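Local coordinates for protein sulfoquinovosidase (Escherichia coli, PDB 5AEG) that hydrolyses sulfoquinovosides, releasing sulfoquinovose from the sulfoquinovosyl diacylglycerides of plant sulfolipids and from sulfoquinovosyl glycerol, at residues G401-F406 and M533-E538; D251-G256 and E449-M454; S503-Y508 and D526-T531; L259-Q262 and E266-Q269. All blocks are in the same frame, centred on the assembly; numbering follows the deposited sequence.

Interaction 1 (G401-F406 and M533-E538)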
loop_
_atom_site.group_PDB
_atom_site.type_symbol
_atom_site.label_atom_id
_atom_site.label_comp_id
_atom_site.label_asym_id
_atom_site.label_seq_id
_atom_site.Cartn_x
_atom_site.Cartn_y
_atom_site.Cartn_z
ATOM N N GLY A 401 12.945 7.577 12.524
ATOM C CA GLY A 401 11.798 7.026 11.865
ATOM C C GLY A 401 11.244 5.889 12.635
ATOM O O GLY A 401 11.742 5.603 13.738
ATOM N N TRP A 402 10.223 5.241 12.068
ATOM C CA TRP A 402 9.604 4.092 12.731
ATOM C C TRP A 402 8.686 3.404 11.775
ATOM O O TRP A 402 8.238 4.020 10.816
ATOM C CB TRP A 402 8.776 4.501 13.985
ATOM C CG TRP A 402 7.847 5.706 13.775
ATOM C CD1 TRP A 402 6.503 5.687 13.330
ATOM C CD2 TRP A 402 8.154 7.061 14.004
ATOM N NE1 TRP A 402 6.018 6.943 13.240
ATOM C CE2 TRP A 402 6.971 7.818 13.691
ATOM C CE3 TRP A 402 9.278 7.726 14.530
ATOM C CZ2 TRP A 402 6.913 9.211 13.799
ATOM C CZ3 TRP A 402 9.220 9.167 14.657
ATOM C CH2 TRP A 402 8.032 9.872 14.302
ATOM N N MET A 403 8.365 2.146 12.089
ATOM C CA MET A 403 7.281 1.474 11.478
ATOM C C MET A 403 6.034 2.001 12.159
ATOM O O MET A 403 5.975 1.945 13.383
ATOM C CB MET A 403 7.396 -0.047 11.647
ATOM C CG MET A 403 6.236 -0.871 11.150
ATOM S SD MET A 403 6.375 -2.648 11.340
ATOM C CE MET A 403 7.455 -3.071 9.977
ATOM N N ALA A 404 5.076 2.516 11.360
ATOM C CA ALA A 404 3.761 2.897 11.897
ATOM C C ALA A 404 2.820 1.845 11.397
ATOM O O ALA A 404 2.285 1.912 10.254
ATOM C CB ALA A 404 3.331 4.295 11.445
ATOM N N ASP A 405 2.633 0.823 12.232
ATOM C CA ASP A 405 1.990 -0.401 11.811
ATOM C C ASP A 405 0.461 -0.340 12.011
ATOM O O ASP A 405 -0.034 0.541 12.683
ATOM C CB ASP A 405 2.574 -1.531 12.645
ATOM C CG ASP A 405 2.360 -2.914 12.078
ATOM O OD1 ASP A 405 1.915 -3.136 10.905
ATOM O OD2 ASP A 405 2.681 -3.861 12.830
ATOM N N PHE A 406 -0.220 -1.326 11.443
ATOM C CA PHE A 406 -1.660 -1.513 11.532
ATOM C C PHE A 406 -2.485 -0.338 10.966
ATOM O O PHE A 406 -1.974 0.389 10.112
ATOM C CB PHE A 406 -2.067 -1.851 12.998
ATOM C CG PHE A 406 -1.787 -3.225 13.375
ATOM C CD1 PHE A 406 -2.760 -4.206 13.190
ATOM C CD2 PHE A 406 -0.620 -3.541 14.046
ATOM C CE1 PHE A 406 -2.508 -5.542 13.547
ATOM C CE2 PHE A 406 -0.352 -4.861 14.369
ATOM C CZ PHE A 406 -1.309 -5.858 14.148
ATOM N N MET A 533 14.358 2.006 -0.856
ATOM C CA MET A 533 14.724 1.843 0.566
ATOM C C MET A 533 15.084 0.383 0.795
ATOM O O MET A 533 14.355 -0.484 0.342
ATOM C CB MET A 533 13.565 2.307 1.468
ATOM C CG MET A 533 13.855 2.152 2.947
ATOM S SD MET A 533 12.588 2.971 3.881
ATOM C CE MET A 533 12.983 2.333 5.519
ATOM N N MET A 534 16.167 0.161 1.500
ATOM C CA MET A 534 16.637 -1.137 1.897
ATOM C C MET A 534 16.488 -1.311 3.420
ATOM O O MET A 534 17.082 -0.535 4.187
ATOM C CB MET A 534 18.113 -1.325 1.565
ATOM C CG MET A 534 18.384 -1.342 0.055
ATOM S SD MET A 534 20.033 -1.892 -0.350
ATOM C CE MET A 534 20.063 -3.691 -0.048
ATOM N N ARG A 535 15.700 -2.312 3.841
ATOM C CA ARG A 535 15.426 -2.523 5.285
ATOM C C ARG A 535 15.109 -3.983 5.472
ATOM O O ARG A 535 14.303 -4.532 4.696
ATOM C CB ARG A 535 14.255 -1.649 5.774
ATOM C CG ARG A 535 13.943 -1.926 7.266
ATOM C CD ARG A 535 12.700 -1.256 7.746
ATOM N NE ARG A 535 11.508 -1.595 6.900
ATOM C CZ ARG A 535 10.866 -2.753 6.960
ATOM N NH1 ARG A 535 11.260 -3.763 7.777
ATOM N NH2 ARG A 535 9.820 -3.001 6.162
ATOM N N THR A 536 15.801 -4.629 6.430
ATOM C CA THR A 536 15.570 -6.001 6.741
ATOM C C THR A 536 14.554 -6.217 7.873
ATOM O O THR A 536 14.076 -5.244 8.527
ATOM C CB THR A 536 16.899 -6.701 7.082
ATOM O OG1 THR A 536 17.299 -6.398 8.395
ATOM C CG2 THR A 536 18.025 -6.336 6.113
ATOM N N HIS A 537 14.144 -7.453 7.998
ATOM C CA HIS A 537 13.213 -7.869 9.060
ATOM C C HIS A 537 13.638 -9.235 9.548
ATOM O O HIS A 537 13.942 -10.117 8.747
ATOM C CB HIS A 537 11.763 -7.991 8.530
ATOM C CG HIS A 537 10.703 -7.803 9.591
ATOM N ND1 HIS A 537 10.689 -8.486 10.792
ATOM C CD2 HIS A 537 9.593 -6.998 9.627
ATOM C CE1 HIS A 537 9.650 -8.139 11.515
ATOM N NE2 HIS A 537 8.977 -7.214 10.845
ATOM N N GLU A 538 13.659 -9.443 10.872
ATOM C CA GLU A 538 13.925 -10.811 11.340
ATOM C C GLU A 538 12.835 -11.832 11.048
ATOM O O GLU A 538 13.096 -13.034 10.946
ATOM C CB GLU A 538 14.243 -10.815 12.826
ATOM C CG GLU A 538 15.509 -10.022 13.175
ATOM C CD GLU A 538 15.867 -10.083 14.688
ATOM O OE1 GLU A 538 14.986 -10.448 15.507
ATOM O OE2 GLU A 538 17.042 -9.708 15.049
#
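Met403 reaches across the interior of the TIM barrel to Arg535 and His537, joining strand 401-404 to segment 533-538 by side chains alone; Met403 CA and Arg535 CA are 11.0 Å apart. A long unbranched thioether suits the span. Its chain runs fully extended (chi1 175°, chi2 180°) as far as SD, where the last torsion turns CE (chi3 -79°) toward the side chains of Arg535 and His537, which it meets about equally. The methyl sits over one face of the Arg535 guanidinium, whose N-H groups serve polar partners: NH2 in a salt bridge to Asp504, NE in a hydrogen bond to His502. These bonds should restrict the group's rotation, so that Met403 meets a flat surface held in place. The tight part is thus at the polar ends. Asp405, the nucleophile, does not touch 533-538; Arg455 and Tyr333 hold its carboxylate, and ND1 of His537, which binds the sulfolipid, is engaged with Gly539. The methyl contact between them is light, though all three touching residues are buried: Met403 CE stands 4.4 Å from Arg535 NH1 and, obliquely to the imidazole, 4.5 Å from His537 CD2.

Interaction 2 (D251-G256 and E449-M454)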
loop_
_atom_site.group_PDB
_atom_site.type_symbol
_atom_site.label_atom_id
_atom_site.label_comp_id
_atom_site.label_asym_id
_atom_site.label_seq_id
_atom_site.Cartn_x
_atom_site.Cartn_y
_atom_site.Cartn_z
ATOM N N ASP A 251 17.689 12.530 3.173
ATOM C CA ASP A 251 18.925 12.204 2.454
ATOM C C ASP A 251 19.584 10.911 2.926
ATOM O O ASP A 251 20.219 10.228 2.165
ATOM C CB ASP A 251 19.949 13.357 2.540
ATOM C CG ASP A 251 21.047 13.216 1.471
ATOM O OD1 ASP A 251 20.680 13.250 0.267
ATOM O OD2 ASP A 251 22.186 12.902 1.822
ATOM N N TRP A 252 19.409 10.590 4.201
ATOM C CA TRP A 252 20.092 9.456 4.795
ATOM C C TRP A 252 19.484 8.069 4.365
ATOM O O TRP A 252 20.137 7.007 4.503
ATOM C CB TRP A 252 20.181 9.612 6.330
ATOM C CG TRP A 252 18.851 9.753 7.011
ATOM C CD1 TRP A 252 18.263 10.909 7.386
ATOM C CD2 TRP A 252 17.957 8.692 7.417
ATOM N NE1 TRP A 252 17.094 10.649 8.019
ATOM C CE2 TRP A 252 16.867 9.303 8.038
ATOM C CE3 TRP A 252 18.021 7.274 7.372
ATOM C CZ2 TRP A 252 15.809 8.588 8.561
ATOM C CZ3 TRP A 252 16.979 6.544 7.899
ATOM C CH2 TRP A 252 15.883 7.194 8.511
ATOM N N ILE A 253 18.266 8.092 3.837
ATOM C CA ILE A 253 17.632 6.861 3.283
ATOM C C ILE A 253 18.455 6.197 2.196
ATOM O O ILE A 253 18.539 4.985 2.140
ATOM C CB ILE A 253 16.196 7.130 2.763
ATOM C CG1 ILE A 253 15.288 7.563 3.919
ATOM C CG2 ILE A 253 15.636 5.838 2.144
ATOM C CD1 ILE A 253 14.899 6.483 4.913
ATOM N N TYR A 254 19.181 7.015 1.440
ATOM C CA TYR A 254 19.999 6.534 0.354
ATOM C C TYR A 254 21.359 5.979 0.762
ATOM O O TYR A 254 22.118 5.471 -0.103
ATOM C CB TYR A 254 20.219 7.684 -0.655
ATOM C CG TYR A 254 18.962 8.343 -1.082
ATOM C CD1 TYR A 254 18.127 7.765 -1.972
ATOM C CD2 TYR A 254 18.638 9.601 -0.635
ATOM C CE1 TYR A 254 16.931 8.387 -2.351
ATOM C CE2 TYR A 254 17.462 10.226 -0.988
ATOM C CZ TYR A 254 16.613 9.591 -1.857
ATOM O OH TYR A 254 15.461 10.193 -2.190
ATOM N N ASP A 255 21.708 6.082 2.049
ATOM C CA ASP A 255 23.070 5.832 2.480
ATOM C C ASP A 255 23.361 4.394 2.915
ATOM O O ASP A 255 24.525 4.057 3.298
ATOM C CB ASP A 255 23.485 6.813 3.544
ATOM C CG ASP A 255 23.509 8.213 3.051
ATOM O OD1 ASP A 255 23.589 8.483 1.846
ATOM O OD2 ASP A 255 23.420 9.078 3.893
ATOM N N GLY A 256 22.373 3.527 2.831
ATOM C CA GLY A 256 22.631 2.113 3.062
ATOM C C GLY A 256 21.406 1.353 3.526
ATOM O O GLY A 256 20.290 1.844 3.371
ATOM N N GLU A 449 13.168 14.807 7.200
ATOM C CA GLU A 449 14.250 14.404 8.090
ATOM C C GLU A 449 13.978 13.094 8.802
ATOM O O GLU A 449 14.901 12.304 9.058
ATOM C CB GLU A 449 14.547 15.496 9.180
ATOM C CG GLU A 449 15.345 16.726 8.722
ATOM C CD GLU A 449 15.210 17.880 9.733
ATOM O OE1 GLU A 449 15.496 17.660 10.932
ATOM O OE2 GLU A 449 14.726 18.971 9.343
ATOM N N ILE A 450 12.751 12.901 9.227
ATOM C CA ILE A 450 12.295 11.646 9.807
ATOM C C ILE A 450 11.462 10.885 8.775
ATOM O O ILE A 450 10.671 11.473 8.040
ATOM C CB ILE A 450 11.474 11.932 11.107
ATOM C CG1 ILE A 450 12.458 12.418 12.191
ATOM C CG2 ILE A 450 10.659 10.744 11.620
ATOM C CD1 ILE A 450 11.763 12.935 13.463
ATOM N N LEU A 451 11.628 9.569 8.768
ATOM C CA LEU A 451 10.896 8.695 7.797
ATOM C C LEU A 451 10.089 7.612 8.545
ATOM O O LEU A 451 10.675 6.726 9.219
ATOM C CB LEU A 451 11.903 8.092 6.759
ATOM C CG LEU A 451 11.004 7.362 5.746
ATOM C CD1 LEU A 451 10.340 8.169 4.667
ATOM C CD2 LEU A 451 11.142 5.868 5.594
ATOM N N PHE A 452 8.782 7.684 8.447
ATOM C CA PHE A 452 7.934 6.578 8.914
ATOM C C PHE A 452 7.398 5.779 7.733
ATOM O O PHE A 452 7.248 6.288 6.594
ATOM C CB PHE A 452 6.814 7.020 9.874
ATOM C CG PHE A 452 5.822 7.898 9.302
ATOM C CD1 PHE A 452 4.663 7.381 8.701
ATOM C CD2 PHE A 452 5.969 9.255 9.421
ATOM C CE1 PHE A 452 3.697 8.260 8.188
ATOM C CE2 PHE A 452 5.058 10.113 8.878
ATOM C CZ PHE A 452 3.915 9.640 8.293
ATOM N N PHE A 453 7.095 4.537 7.989
ATOM C CA PHE A 453 6.620 3.680 6.937
ATOM C C PHE A 453 5.412 2.908 7.427
ATOM O O PHE A 453 5.403 2.483 8.599
ATOM C CB PHE A 453 7.742 2.800 6.345
ATOM C CG PHE A 453 8.559 2.042 7.359
ATOM C CD1 PHE A 453 9.636 2.630 7.971
ATOM C CD2 PHE A 453 8.296 0.695 7.596
ATOM C CE1 PHE A 453 10.371 1.944 8.931
ATOM C CE2 PHE A 453 9.056 -0.026 8.516
ATOM C CZ PHE A 453 10.099 0.610 9.163
ATOM N N MET A 454 4.450 2.688 6.521
ATOM C CA MET A 454 3.187 2.059 6.858
ATOM C C MET A 454 2.874 0.937 5.946
ATOM O O MET A 454 3.327 0.923 4.765
ATOM C CB MET A 454 2.031 3.140 6.693
ATOM C CG MET A 454 2.302 4.336 7.566
ATOM S SD MET A 454 0.884 5.443 7.686
ATOM C CE MET A 454 -0.269 4.519 8.700
#
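Ile253 and Leu451 bring the two backbones to 8.3 Å between their CA atoms, where a turn with helical angles but no regular helical bonding, just before strand 257-260, comes up against the beginning of strand 451-454. Their side chains cross at about a right angle. Ile253 CD1 fits into the bend of the leucine, 3.9 Å from Leu451 CD2 and equally 3.9 Å from Leu451 CB, so one methyl touches both the root and a branch of its partner. The same CD1 also lies 3.6 Å above the plane of the Trp252 ring, offset toward its rim. Trp252 reaches the strand with the NE1-CZ2 side of its indole. With chi1 at 58°, CG stands between the backbone N and the carbonyl carbon, and the ring swings across so that CZ2 comes 4.3 Å from Leu451 CB. The pyrrole N-H carries the polar part: NE1 donates to Glu449 O at 2.9 Å, with an N-H...O angle of 163°. The oxygen lies in the indole plane, although the donor is tilted from the plane of the carbonyl. Asp251 forms salt bridges with Lys569 and Lys573, tying the turn to helix 569-582 at the N-terminal end of the barrel strands, away from the annotated sites. Tryptophan suits this boundary because it offers hydrocarbon to the leucine and a single N-H to a main-chain carbonyl; that one directional bond would help set the ring's rotation, while the apolar contacts add packing without direction.

Interaction 3 (S503-Y508 and D526-T531)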
loop_
_atom_site.group_PDB
_atom_site.type_symbol
_atom_site.label_atom_id
_atom_site.label_comp_id
_atom_site.label_asym_id
_atom_site.label_seq_id
_atom_site.Cartn_x
_atom_site.Cartn_y
_atom_site.Cartn_z
ATOM N N SER A 503 9.887 -3.285 0.619
ATOM C CA SER A 503 9.457 -4.514 1.249
ATOM C C SER A 503 10.526 -4.974 2.277
ATOM O O SER A 503 11.711 -4.548 2.247
ATOM C CB SER A 503 9.130 -5.601 0.231
ATOM O OG SER A 503 10.323 -5.954 -0.572
ATOM N N ASP A 504 10.062 -5.827 3.198
ATOM C CA ASP A 504 10.992 -6.529 4.124
ATOM C C ASP A 504 12.008 -7.413 3.313
ATOM O O ASP A 504 11.590 -8.305 2.558
ATOM C CB ASP A 504 10.216 -7.456 5.074
ATOM C CG ASP A 504 9.240 -6.714 5.991
ATOM O OD1 ASP A 504 9.576 -5.697 6.647
ATOM O OD2 ASP A 504 8.064 -7.141 5.971
ATOM N N ILE A 505 13.285 -7.127 3.412
ATOM C CA ILE A 505 14.278 -7.933 2.765
ATOM C C ILE A 505 14.273 -9.330 3.430
ATOM O O ILE A 505 14.587 -9.459 4.603
ATOM C CB ILE A 505 15.691 -7.342 2.818
ATOM C CG1 ILE A 505 15.751 -6.074 1.998
ATOM C CG2 ILE A 505 16.640 -8.380 2.259
ATOM C CD1 ILE A 505 16.968 -5.176 2.141
ATOM N N GLY A 506 13.788 -10.285 2.668
ATOM C CA GLY A 506 13.631 -11.714 3.020
ATOM C C GLY A 506 12.215 -12.110 3.393
ATOM O O GLY A 506 11.972 -13.272 3.767
ATOM N N GLY A 507 11.283 -11.132 3.370
ATOM C CA GLY A 507 9.839 -11.409 3.741
ATOM C C GLY A 507 9.712 -11.533 5.251
ATOM O O GLY A 507 10.675 -11.251 6.010
ATOM N N TYR A 508 8.527 -11.927 5.694
ATOM C CA TYR A 508 8.161 -11.812 7.097
ATOM C C TYR A 508 7.556 -13.129 7.699
ATOM O O TYR A 508 8.017 -13.660 8.740
ATOM C CB TYR A 508 7.203 -10.674 7.281
ATOM C CG TYR A 508 6.626 -10.605 8.693
ATOM C CD1 TYR A 508 7.374 -10.061 9.741
ATOM C CD2 TYR A 508 5.352 -11.086 8.964
ATOM C CE1 TYR A 508 6.861 -9.982 11.040
ATOM C CE2 TYR A 508 4.837 -11.013 10.250
ATOM C CZ TYR A 508 5.604 -10.467 11.266
ATOM O OH TYR A 508 5.126 -10.389 12.546
ATOM N N ASP A 526 18.869 -8.608 -3.562
ATOM C CA ASP A 526 19.115 -8.136 -4.954
ATOM C C ASP A 526 17.958 -7.239 -5.478
ATOM O O ASP A 526 18.165 -6.311 -6.270
ATOM C CB ASP A 526 19.270 -9.306 -5.879
ATOM C CG ASP A 526 20.623 -10.037 -5.777
ATOM O OD1 ASP A 526 21.479 -9.593 -4.955
ATOM O OD2 ASP A 526 20.710 -11.092 -6.513
ATOM N N PHE A 527 16.734 -7.608 -5.113
ATOM C CA PHE A 527 15.548 -6.863 -5.515
ATOM C C PHE A 527 15.524 -5.501 -4.829
ATOM O O PHE A 527 15.454 -4.442 -5.489
ATOM C CB PHE A 527 14.321 -7.746 -5.169
ATOM C CG PHE A 527 12.958 -7.057 -5.257
ATOM C CD1 PHE A 527 12.663 -6.037 -6.123
ATOM C CD2 PHE A 527 11.940 -7.531 -4.421
ATOM C CE1 PHE A 527 11.373 -5.508 -6.157
ATOM C CE2 PHE A 527 10.638 -7.082 -4.549
ATOM C CZ PHE A 527 10.347 -6.052 -5.386
ATOM N N SER A 528 15.632 -5.500 -3.488
ATOM C CA SER A 528 15.536 -4.304 -2.729
ATOM C C SER A 528 16.598 -3.217 -3.007
ATOM O O SER A 528 16.319 -2.014 -2.860
ATOM C CB SER A 528 15.426 -4.599 -1.198
ATOM O OG SER A 528 14.215 -5.308 -0.923
ATOM N N ALA A 529 17.763 -3.620 -3.456
ATOM C CA ALA A 529 18.800 -2.672 -3.869
ATOM C C ALA A 529 18.386 -1.849 -5.096
ATOM O O ALA A 529 19.010 -0.822 -5.355
ATOM C CB ALA A 529 20.078 -3.447 -4.207
ATOM N N PHE A 530 17.352 -2.300 -5.818
ATOM C CA PHE A 530 16.697 -1.550 -6.913
ATOM C C PHE A 530 15.329 -0.983 -6.610
ATOM O O PHE A 530 14.402 -1.072 -7.421
ATOM C CB PHE A 530 16.765 -2.415 -8.183
ATOM C CG PHE A 530 18.195 -2.589 -8.650
ATOM C CD1 PHE A 530 18.771 -1.646 -9.503
ATOM C CD2 PHE A 530 18.963 -3.623 -8.210
ATOM C CE1 PHE A 530 20.066 -1.763 -9.967
ATOM C CE2 PHE A 530 20.291 -3.737 -8.629
ATOM C CZ PHE A 530 20.833 -2.825 -9.554
ATOM N N THR A 531 15.205 -0.498 -5.369
ATOM C CA THR A 531 13.990 0.140 -4.854
ATOM C C THR A 531 14.463 1.350 -4.059
ATOM O O THR A 531 15.675 1.514 -3.841
ATOM C CB THR A 531 13.111 -0.790 -3.969
ATOM O OG1 THR A 531 13.786 -1.018 -2.738
ATOM C CG2 THR A 531 12.799 -2.040 -4.644
HETATM O O HOH W 1 12.535 -2.961 -1.065
#
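Ile505 and Ser503 meet Ser528 in a buried contact between a barrel strand and the end region of the helix that follows it, with a water completing the polar side. Ile505 brings its longer branch alongside the serine: CG1 lies 3.4 Å from Ser528 OG, and CD1 lies 3.7 Å from Ser528 CB. Serine suits the place because it is small enough to admit the isoleucine and still offers a hydroxyl. Strand 501-505, helix 518-528 and strand 534-536 form a beta-alpha-beta crossover of the TIM barrel, and this contact seats the helix against the first of those strands. Two residues before the isoleucine, Ser503 OG approaches the Phe527 ring obliquely, 4.1 Å from CE2; its hydroxyl is engaged with Trp524 NE1 on the same helix as Phe527. Water 1 joins the segments where no direct hydrogen bond does. It accepts from Ser503 N at 3.2 Å, donates to Thr531 OG1 at 2.9 Å, and is hydrogen-bonded to Ser528 OG. With its own proton committed to Ser528 O, in a 2.7 Å bond from OG1 that lies in the carbonyl plane on a lone pair, Thr531 OG1 serves as acceptor toward the water.

Interaction 4 (L259-Q262 and E266-Q269)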
loop_
_atom_site.group_PDB
_atom_site.type_symbol
_atom_site.label_atom_id
_atom_site.label_comp_id
_atom_site.label_asym_id
_atom_site.label_seq_id
_atom_site.Cartn_x
_atom_site.Cartn_y
_atom_site.Cartn_z
ATOM N N LEU A 259 19.109 -2.029 9.362
ATOM C CA LEU A 259 19.152 -3.399 9.859
ATOM C C LEU A 259 18.052 -3.615 10.853
ATOM O O LEU A 259 17.944 -2.853 11.832
ATOM C CB LEU A 259 20.482 -3.692 10.534
ATOM C CG LEU A 259 21.703 -3.570 9.686
ATOM C CD1 LEU A 259 22.951 -3.580 10.565
ATOM C CD2 LEU A 259 21.818 -4.670 8.676
ATOM N N GLY A 260 17.205 -4.634 10.619
ATOM C CA GLY A 260 16.079 -5.021 11.549
ATOM C C GLY A 260 16.700 -5.925 12.560
ATOM O O GLY A 260 17.216 -6.997 12.242
ATOM N N ILE A 261 16.729 -5.409 13.791
ATOM C CA ILE A 261 17.324 -6.112 14.923
ATOM C C ILE A 261 16.368 -6.050 16.138
ATOM O O ILE A 261 15.757 -5.057 16.358
ATOM C CB ILE A 261 18.677 -5.535 15.289
ATOM C CG1 ILE A 261 19.628 -5.435 14.053
ATOM C CG2 ILE A 261 19.302 -6.386 16.408
ATOM C CD1 ILE A 261 20.897 -4.615 14.275
ATOM N N GLN A 262 16.275 -7.150 16.879
ATOM C CA GLN A 262 15.608 -7.160 18.176
ATOM C C GLN A 262 16.608 -7.747 19.199
ATOM O O GLN A 262 17.606 -8.354 18.831
ATOM C CB GLN A 262 14.360 -8.017 18.081
ATOM C CG GLN A 262 13.347 -7.511 17.061
ATOM C CD GLN A 262 12.110 -8.383 16.917
ATOM O OE1 GLN A 262 11.042 -8.058 17.461
ATOM N NE2 GLN A 262 12.210 -9.415 16.152
ATOM N N GLU A 266 22.792 -3.848 23.204
ATOM C CA GLU A 266 24.091 -4.462 22.932
ATOM C C GLU A 266 24.065 -5.470 21.730
ATOM O O GLU A 266 25.073 -5.588 21.000
ATOM C CB GLU A 266 24.737 -5.013 24.225
ATOM C CG GLU A 266 25.303 -3.834 25.065
ATOM C CD GLU A 266 26.417 -2.973 24.305
ATOM O OE1 GLU A 266 27.518 -3.478 24.014
ATOM O OE2 GLU A 266 26.214 -1.794 23.938
ATOM N N VAL A 267 22.961 -6.188 21.545
ATOM C CA VAL A 267 22.778 -7.046 20.377
ATOM C C VAL A 267 22.806 -6.152 19.094
ATOM O O VAL A 267 23.444 -6.519 18.101
ATOM C CB VAL A 267 21.467 -7.913 20.457
ATOM C CG1 VAL A 267 21.181 -8.595 19.109
ATOM C CG2 VAL A 267 21.606 -9.045 21.465
ATOM N N CYS A 268 22.176 -4.993 19.183
ATOM C CA CYS A 268 22.144 -4.068 18.049
ATOM C C CYS A 268 23.547 -3.589 17.764
ATOM O O CYS A 268 24.003 -3.590 16.632
ATOM C CB CYS A 268 21.235 -2.879 18.318
ATOM S SG CYS A 268 19.442 -3.212 18.302
ATOM N N GLN A 269 24.267 -3.240 18.824
ATOM C CA GLN A 269 25.659 -2.816 18.709
ATOM C C GLN A 269 26.568 -3.798 18.040
ATOM O O GLN A 269 27.310 -3.377 17.089
ATOM C CB GLN A 269 26.238 -2.471 20.122
ATOM C CG GLN A 269 27.526 -1.665 20.069
ATOM C CD GLN A 269 27.502 -0.388 19.316
ATOM O OE1 GLN A 269 26.754 0.593 19.616
ATOM N NE2 GLN A 269 28.418 -0.311 18.345
#
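Ile261 CG2 fits against two successive residues of the helix, 3.7 Å from Cys268 SG and 4.0 Å from Val267 CG1. No hydrogen bond links the segments, and the fit depends on branched hydrocarbon and a polarisable sulfur. CG2 owes its position to the first torsion of the isoleucine (chi1 -52°), which sets CG1 beside the backbone N and leaves CG2 anti to it. The other branch ends at the helix backbone, where CD1 lies 4.0 Å from Cys268 CA. Val267 crosses Ile261 obliquely and extends the contact toward Gln262, its CG1 packing 3.6 Å from Gln262 O. Cysteine suits the inner side of the helix: small and weakly polar, it lets the helix lie close, and beyond the isoleucine it touches Ile285, Tyr313 and Trp323. Farther out, Ile261 also packs on Phe548 and Lys271, and its backbone is bonded to Trp286 of the adjacent strand. The Gln262 amide is held by Glu538 and by Gln288, a sulfolipid-binding residue, which ties the loop to the binding site. Glu266 and Gln269 bond to Arg319 of the neighbouring helix 316-325. The arrangement is that of a TIM-barrel beta-alpha unit: strand 257-260 leads through a short turn into helix 265-277, which packs against the residues that follow the strand.

All four contacts belong to the same eight-stranded parallel barrel, but to different layers of it. Interaction 1 spans the interior and interaction 3 seats a helix on the barrel wall; both are wholly buried. Interactions 2 and 4 are only partly buried, one near the N-terminal ends of the strands and the other at the C-terminal end of strand 257-260. Segment 251-256 leads into that strand and 259-262 leaves it, and 401-404 pairs with 451-454, so interactions 1 and 2 meet on adjacent strands; strand 534-536 likewise runs beside both 501-505 and 257-260. Chemistry varies accordingly: a methionine methyl over a guanidinium, a direct indole bond with hydrocarbon, a water bridge, and packing without a hydrogen bond.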